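Local coordinates for SnoaL-like domain-containing protein (Burkholderia thailandensis E264, PDB 3EC9), which is of unknown function but, as a SnoaL-like member of the NTF2 superfamily, probably binds a small ligand in the pocket of its cone-shaped fold, at residues Ile17-Tyr22 against Asp81-Ala86; Ala32-Ile37 against Ile41-Met46; Gly48-Gly53 against Leu132-Ala137. One frame throughout, in Å; residues are numbered along the deposited sequence. Where two conformers were deposited one is given.

The three contacts sample one NTF2-like fold, in which helices cover a curved mixed sheet. Interactions 1 and 2 have centres about 13 Å apart: helices 14-26 and 30-34 are consecutive, and H21 ND1 makes a probable hydrogen bond of 2.9 Å to M33 O. Interaction 2 falls, in sequence, between the two segments of interaction 1. The centre of interaction 3 is about 23 Å from that of interaction 1 and about 19 Å from that of interaction 2, to which E45 N to G53 O, a probable hydrogen bond of 2.9 Å, connects it. Interactions 1 and 3 lie on opposite sides of the chain's centre, and all three have residues reaching the second subunit, so fold and dimer meet here.

Interaction 1 (Ile17-Tyr22 against Asp81-Ala86); sequences IVADHY and DALHDA
L83 reaches from strand 73-86 to V18, A19 and Y22 of helix 14-26, a helix-on-sheet contact of the NTF2-like fold. The axes of the two short segments approach to 10.5 Å and run nearly antiparallel, at 155°, with the CA atoms of A19 and L83 facing each other at 8.0 Å. Only 118 Å² is buried between the segments, and every contact across them involves L83.

From the backbone outward, the CA-CB bond of L83 points toward the helix. CG lies anti to the backbone N (chi1 -167°), and there the chain forks into two methyls with separate partners. CD1 goes to Y22 and V18: it sits at the edge of the tyrosine ring, near its plane, 3.8 Å from Y22 CE2, and it lies 4.2 Å from V18 CG1. CD2 goes to the methyl of A19. V18 and Y22, one helical turn apart, are both buried, whereas A19 is partly exposed.

Beyond the segments, V90 of strand 89-100 packs on both V18 and L83. The polar end of Y22 belongs to another network, its OH hydrogen-bonding to H113 ND1 and W115 NE1. The second branch of the fork ends in a methyl-to-methyl contact, L83 CD2 to A19 CB at 4.0 Å.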
# COMPACT_ATOMS: atom_id res chain seq x y z
N ILE B 17 -8.42 -14.31 11.62
CA ILE B 17 -9.55 -13.39 11.64
C ILE B 17 -9.61 -12.57 10.33
O ILE B 17 -10.66 -12.37 9.73
CB ILE B 17 -9.47 -12.45 12.87
CG1 ILE B 17 -9.69 -13.31 14.13
CG2 ILE B 17 -10.51 -11.27 12.83
CD1 ILE B 17 -9.43 -12.60 15.48
N VAL B 18 -8.45 -12.07 9.89
CA VAL B 18 -8.40 -11.30 8.65
C VAL B 18 -8.62 -12.20 7.45
O VAL B 18 -9.37 -11.86 6.55
CB VAL B 18 -7.06 -10.53 8.55
CG1 VAL B 18 -6.84 -9.92 7.14
CG2 VAL B 18 -7.02 -9.46 9.64
N ALA B 19 -8.01 -13.40 7.44
CA ALA B 19 -8.33 -14.38 6.40
C ALA B 19 -9.83 -14.66 6.31
O ALA B 19 -10.39 -14.77 5.20
CB ALA B 19 -7.55 -15.69 6.63
N ASP B 20 -10.48 -14.83 7.46
CA ASP B 20 -11.96 -15.04 7.47
C ASP B 20 -12.71 -13.87 6.81
O ASP B 20 -13.67 -14.06 6.05
CB ASP B 20 -12.47 -15.15 8.89
CG ASP B 20 -12.13 -16.47 9.54
OD1 ASP B 20 -11.76 -17.45 8.86
OD2 ASP B 20 -12.29 -16.53 10.77
N HIS B 21 -12.28 -12.65 7.13
CA HIS B 21 -12.83 -11.46 6.47
C HIS B 21 -12.72 -11.55 4.95
O HIS B 21 -13.68 -11.34 4.23
CB HIS B 21 -12.21 -10.13 6.94
CG HIS B 21 -12.64 -8.99 6.09
ND1 HIS B 21 -13.82 -8.33 6.29
CD2 HIS B 21 -12.09 -8.48 4.96
CE1 HIS B 21 -13.99 -7.44 5.32
NE2 HIS B 21 -12.94 -7.50 4.51
N TYR B 22 -11.52 -11.85 4.46
CA TYR B 22 -11.29 -11.88 3.02
C TYR B 22 -12.14 -12.94 2.33
O TYR B 22 -12.68 -12.70 1.26
CB TYR B 22 -9.83 -12.14 2.71
CG TYR B 22 -8.95 -10.89 2.79
CD1 TYR B 22 -9.23 -9.74 2.05
CD2 TYR B 22 -7.79 -10.90 3.55
CE1 TYR B 22 -8.37 -8.58 2.11
CE2 TYR B 22 -6.96 -9.78 3.63
CZ TYR B 22 -7.25 -8.64 2.90
OH TYR B 22 -6.37 -7.60 2.96
N ASP B 81 -3.37 -12.13 -3.02
CA ASP B 81 -2.16 -12.77 -3.51
C ASP B 81 -1.24 -13.22 -2.36
O ASP B 81 -0.60 -14.27 -2.45
CB ASP B 81 -1.40 -11.83 -4.47
CG ASP B 81 -2.11 -11.64 -5.82
OD1 ASP B 81 -2.80 -12.56 -6.32
OD2 ASP B 81 -1.97 -10.54 -6.40
N ALA B 82 -1.18 -12.43 -1.30
CA ALA B 82 -0.29 -12.68 -0.14
C ALA B 82 -0.93 -12.21 1.11
O ALA B 82 -1.72 -11.30 1.08
CB ALA B 82 1.08 -12.06 -0.29
N LEU B 83 -0.59 -12.85 2.23
CA LEU B 83 -1.11 -12.42 3.51
C LEU B 83 0.02 -12.58 4.52
O LEU B 83 0.50 -13.68 4.77
CB LEU B 83 -2.35 -13.20 3.93
CG LEU B 83 -3.14 -12.64 5.11
CD1 LEU B 83 -3.69 -11.24 4.78
CD2 LEU B 83 -4.27 -13.62 5.49
N HIS B 84 0.48 -11.45 5.07
CA HIS B 84 1.68 -11.42 5.87
C HIS B 84 1.31 -11.27 7.33
O HIS B 84 0.61 -10.34 7.70
CB HIS B 84 2.61 -10.29 5.45
CG HIS B 84 2.98 -10.31 4.00
ND1 HIS B 84 3.67 -11.36 3.41
CD2 HIS B 84 2.64 -9.47 3.00
CE1 HIS B 84 3.78 -11.10 2.11
NE2 HIS B 84 3.18 -9.95 1.84
N ASP B 85 1.78 -12.21 8.14
CA ASP B 85 1.44 -12.29 9.55
C ASP B 85 2.50 -11.54 10.35
O ASP B 85 3.58 -12.06 10.57
CB ASP B 85 1.40 -13.80 9.95
CG ASP B 85 0.86 -14.03 11.35
OD1 ASP B 85 0.74 -13.08 12.12
OD2 ASP B 85 0.58 -15.21 11.70
N ALA B 86 2.17 -10.33 10.84
CA ALA B 86 3.05 -9.56 11.73
C ALA B 86 2.43 -9.50 13.15
O ALA B 86 2.51 -8.50 13.88
CB ALA B 86 3.28 -8.13 11.15

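Interaction 2 (Ala32-Ile37 against Ile41-Met46); sequences AMMADI and IEWTEM
I37 meets I41 and W43 where the chain turns from helix 30-34 into the short strand 37-38, which strand 41-45 follows; the side chains of M34 and of I37, the residue that begins strand 37-38, pack on the first part of strand 41-45 in the NTF2-like fold. A type I beta turn from M34 to I37, with I37 N bonded to M34 O at 3.1 Å, sets the direction of the chain.

The apolar contacts come first. I37 divides its work between two branches: CG2 lies against the branch point of I41, 3.6 Å from I41 CB, while CD1 extends to the six-membered ring of the indole, 4.1 Å from W43 CZ3. With I37 CG1 beside the backbone N (chi1 -65°) and CG2 anti to it, the two branches part toward different partners. The side chains of I37 and W43 cross at about a right angle, and CD1 approaches the ring obliquely. The selenomethionine M34 adds its terminal CE, also oblique to the indole, at 4.4 Å from W43 CZ3. Beyond the two segments, I61 of helix 58-72 packs on W43, A58 and V62 of that helix touch M34, and F125 stacks with W43.

The polar contact lies within the strand. W43 NE1 donates to E45 OE2 over 3.0 Å, with an N-H...O angle of 151°; the acceptor is tilted 20° from the indole plane, and the bond reaches the carboxylate oxygen on its anti side, somewhat out of the carboxylate plane. No hydrogen bond crosses between the segments.

A bound glycerol, probably from the crystallisation liquor, lies about 3 Å from the W43 side chain at the nearest atoms, consistent with the indole bordering a pocket. The chemistry thus divides the indole: its six-membered ring meets, obliquely, an isoleucine methyl and a selenomethionine methyl, while its N-H is paired with a buried carboxylate, which would restrain the ring's rotation.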
# COMPACT_ATOMS: atom_id res chain seq x y z
N ALA B 32 -20.83 -11.93 7.65
CA ALA B 32 -19.52 -12.51 8.02
C ALA B 32 -18.37 -11.51 7.83
O ALA B 32 -17.45 -11.47 8.64
CB ALA B 32 -19.24 -13.82 7.23
N MSE B 33 -18.40 -10.72 6.76
CA MSE B 33 -17.36 -9.69 6.57
C MSE B 33 -17.18 -8.83 7.79
O MSE B 33 -16.04 -8.55 8.19
CB MSE B 33 -17.74 -8.75 5.45
CG MSE B 33 -17.47 -9.29 4.09
SE MSE B 33 -17.94 -7.87 2.87
CE MSE B 33 -18.49 -8.97 1.39
N MSE B 34 -18.30 -8.39 8.37
CA MSE B 34 -18.28 -7.42 9.46
C MSE B 34 -18.33 -8.03 10.87
O MSE B 34 -18.27 -7.31 11.87
CB MSE B 34 -19.45 -6.41 9.31
CG MSE B 34 -19.49 -5.62 8.01
SE MSE B 34 -18.11 -4.21 8.00
CE MSE B 34 -16.85 -5.19 7.00
N ALA B 35 -18.35 -9.36 10.96
CA ALA B 35 -18.60 -10.09 12.24
C ALA B 35 -17.57 -9.74 13.32
O ALA B 35 -17.93 -9.70 14.53
CB ALA B 35 -18.62 -11.58 12.02
N ASP B 36 -16.30 -9.52 12.92
CA ASP B 36 -15.22 -9.29 13.88
C ASP B 36 -14.79 -7.82 13.95
O ASP B 36 -13.77 -7.50 14.56
CB ASP B 36 -14.02 -10.18 13.60
CG ASP B 36 -14.36 -11.65 13.68
OD1 ASP B 36 -14.96 -12.08 14.72
OD2 ASP B 36 -14.05 -12.37 12.71
N ILE B 37 -15.58 -6.93 13.34
CA ILE B 37 -15.29 -5.51 13.37
C ILE B 37 -15.56 -4.96 14.76
O ILE B 37 -16.67 -5.10 15.30
CB ILE B 37 -16.10 -4.77 12.29
CG1 ILE B 37 -15.67 -5.22 10.90
CG2 ILE B 37 -15.94 -3.24 12.35
CD1 ILE B 37 -14.26 -4.77 10.38
N ILE B 41 -13.72 0.49 15.63
CA ILE B 41 -13.07 0.40 14.30
C ILE B 41 -12.68 1.77 13.71
O ILE B 41 -13.48 2.70 13.75
CB ILE B 41 -14.01 -0.32 13.27
CG1 ILE B 41 -13.31 -0.59 11.93
CG2 ILE B 41 -15.29 0.48 13.05
CD1 ILE B 41 -12.08 -1.45 12.05
N GLU B 42 -11.48 1.86 13.13
CA GLU B 42 -11.09 2.93 12.21
C GLU B 42 -10.70 2.28 10.89
O GLU B 42 -9.70 1.58 10.81
CB GLU B 42 -9.96 3.76 12.83
CG GLU B 42 -10.39 4.44 14.12
CD GLU B 42 -9.32 5.32 14.75
OE1 GLU B 42 -8.26 5.54 14.11
OE2 GLU B 42 -9.56 5.79 15.89
N TRP B 43 -11.53 2.46 9.87
CA TRP B 43 -11.35 1.85 8.56
C TRP B 43 -11.13 2.98 7.55
O TRP B 43 -12.03 3.78 7.25
CB TRP B 43 -12.60 1.05 8.24
CG TRP B 43 -12.63 0.41 6.92
CD1 TRP B 43 -12.63 1.04 5.68
CD2 TRP B 43 -12.72 -0.99 6.64
NE1 TRP B 43 -12.72 0.12 4.68
CE2 TRP B 43 -12.79 -1.13 5.23
CE3 TRP B 43 -12.80 -2.13 7.45
CZ2 TRP B 43 -12.89 -2.39 4.60
CZ3 TRP B 43 -12.87 -3.40 6.79
CH2 TRP B 43 -12.92 -3.50 5.39
N THR B 44 -9.90 3.07 7.07
CA THR B 44 -9.47 4.12 6.18
C THR B 44 -9.29 3.67 4.70
O THR B 44 -8.45 2.83 4.35
CB THR B 44 -8.16 4.77 6.65
OG1 THR B 44 -8.37 5.29 7.97
CG2 THR B 44 -7.72 5.86 5.67
N GLU B 45 -10.11 4.24 3.84
CA GLU B 45 -9.99 4.11 2.39
C GLU B 45 -9.03 5.26 1.99
O GLU B 45 -9.09 6.37 2.54
CB GLU B 45 -11.34 4.28 1.71
CG GLU B 45 -12.31 3.14 2.00
CD GLU B 45 -11.98 1.90 1.26
OE1 GLU B 45 -12.05 1.89 0.03
OE2 GLU B 45 -11.71 0.89 1.92
N MSE B 46 -8.10 4.96 1.09
CA MSE B 46 -7.05 5.91 0.74
C MSE B 46 -7.58 7.25 0.21
O MSE B 46 -8.56 7.29 -0.49
CB MSE B 46 -6.10 5.28 -0.28
CG MSE B 46 -4.88 6.03 -0.49
SE MSE B 46 -3.55 5.14 -1.65
CE MSE B 46 -2.01 4.87 -0.47

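Interaction 3 (Gly48-Gly53 against Leu132-Ala137); sequences GFPCAG and LLVAQA
V134 points its CA-CB bond toward F49 and P50, so that the C-terminal helix 131-137 packs on the loop between strands 41-45 and 53-55 of the NTF2-like fold. The nearest CA pair is F49 and V134 at 7.4 Å, and 105 Å² is buried between the segments.

All contacts across the interface are apolar, and the valine's two methyls share them. CG1 meets the CD-CG side of the proline ring, 3.9 Å from P50 CD and 4.2 Å from P50 CG, the two side chains crossing obliquely. CG2 approaches the phenylalanine at its edge, near the ring plane, with F49 CE1 at 4.2 Å. Having CG1 anti to the backbone N (chi1 177°) and CG2 beside that N sends the methyls to these two different rings. P50 is also held against F49 within the loop: P50 CD stands 3.3 Å above the phenyl plane, offset toward the rim, so one ring face is partly covered by the very atom that meets V134 CG1.

Hydrogen bonding shapes the loop without spanning the interface. A type I beta turn runs from F49 to A52, closed by A52 N to F49 O at 2.9 Å, and it places P50 at the second position of the turn. The dimer lies close by: G48 N is hydrogen-bonded to D130 OD2 of the second subunit, and L132 N to T131 OG1 of that subunit.

Within the chain, L69 of helix 58-72, Y76 of strand 73-86 and Q127 and T129 of strand 121-129 touch F49. V134 also packs on W73 of strand 73-86 and on F107 and C109 of strand 106-118, and it thereby lies between the loop and these two strands.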
# COMPACT_ATOMS: atom_id res chain seq x y z
N GLY B 48 -6.85 9.26 -2.19
CA GLY B 48 -7.15 9.34 -3.63
C GLY B 48 -8.15 8.36 -4.19
O GLY B 48 -8.46 8.42 -5.38
N PHE B 49 -8.65 7.46 -3.34
CA PHE B 49 -9.61 6.41 -3.75
C PHE B 49 -11.03 7.02 -3.74
O PHE B 49 -11.31 7.87 -2.89
CB PHE B 49 -9.51 5.22 -2.81
CG PHE B 49 -10.22 3.99 -3.33
CD1 PHE B 49 -9.69 3.25 -4.39
CD2 PHE B 49 -11.39 3.56 -2.74
CE1 PHE B 49 -10.37 2.13 -4.83
CE2 PHE B 49 -12.07 2.47 -3.18
CZ PHE B 49 -11.57 1.74 -4.24
N PRO B 50 -11.95 6.61 -4.65
CA PRO B 50 -13.27 7.27 -4.65
C PRO B 50 -14.02 7.21 -3.33
O PRO B 50 -14.69 8.18 -2.95
CB PRO B 50 -14.07 6.51 -5.73
CG PRO B 50 -13.18 5.44 -6.28
CD PRO B 50 -11.80 5.66 -5.77
N CYS B 51 -13.89 6.08 -2.63
CA CYS B 51 -14.47 5.90 -1.29
C CYS B 51 -13.64 6.49 -0.10
O CYS B 51 -13.90 6.11 1.05
CB CYS B 51 -14.75 4.42 -1.07
SG CYS B 51 -15.91 3.82 -2.33
N ALA B 52 -12.64 7.32 -0.42
CA ALA B 52 -11.75 7.94 0.53
C ALA B 52 -12.45 8.32 1.83
O ALA B 52 -13.53 8.94 1.82
CB ALA B 52 -11.09 9.20 -0.04
N GLY B 53 -11.79 8.08 2.94
CA GLY B 53 -12.28 8.54 4.22
C GLY B 53 -11.97 7.55 5.33
O GLY B 53 -11.49 6.44 5.07
N LEU B 132 -4.34 6.42 -9.08
CA LEU B 132 -4.32 6.99 -10.43
C LEU B 132 -4.97 6.01 -11.42
O LEU B 132 -5.78 6.41 -12.24
CB LEU B 132 -2.90 7.33 -10.88
CG LEU B 132 -2.79 7.91 -12.28
CD1 LEU B 132 -3.51 9.27 -12.34
CD2 LEU B 132 -1.32 8.03 -12.74
N LEU B 133 -4.62 4.74 -11.36
CA LEU B 133 -5.25 3.76 -12.28
C LEU B 133 -6.74 3.63 -12.08
O LEU B 133 -7.48 3.46 -13.04
CB LEU B 133 -4.55 2.40 -12.21
CG LEU B 133 -3.29 2.24 -13.07
CD1 LEU B 133 -2.22 3.32 -12.89
CD2 LEU B 133 -2.66 0.82 -12.93
N VAL B 134 -7.21 3.66 -10.83
CA VAL B 134 -8.65 3.66 -10.58
C VAL B 134 -9.32 4.92 -11.17
O VAL B 134 -10.33 4.88 -11.89
CB VAL B 134 -8.91 3.55 -9.07
CG1 VAL B 134 -10.44 3.62 -8.83
CG2 VAL B 134 -8.29 2.26 -8.47
N ALA B 135 -8.70 6.06 -10.90
CA ALA B 135 -9.15 7.34 -11.44
C ALA B 135 -9.20 7.37 -12.98
O ALA B 135 -10.11 7.97 -13.57
CB ALA B 135 -8.27 8.48 -10.88
N GLN B 136 -8.26 6.73 -13.65
CA GLN B 136 -8.24 6.69 -15.12
C GLN B 136 -9.52 6.03 -15.66
O GLN B 136 -10.04 6.40 -16.72
CB GLN B 136 -7.01 5.93 -15.63
CG GLN B 136 -5.70 6.66 -15.55
CD GLN B 136 -4.45 5.75 -15.81
OE1 GLN B 136 -4.55 4.51 -15.93
NE2 GLN B 136 -3.31 6.37 -15.91
N ALA B 137 -10.01 5.01 -14.96
CA ALA B 137 -11.22 4.30 -15.36
C ALA B 137 -12.46 5.20 -15.23
O ALA B 137 -13.48 4.93 -15.83
CB ALA B 137 -11.38 3.02 -14.54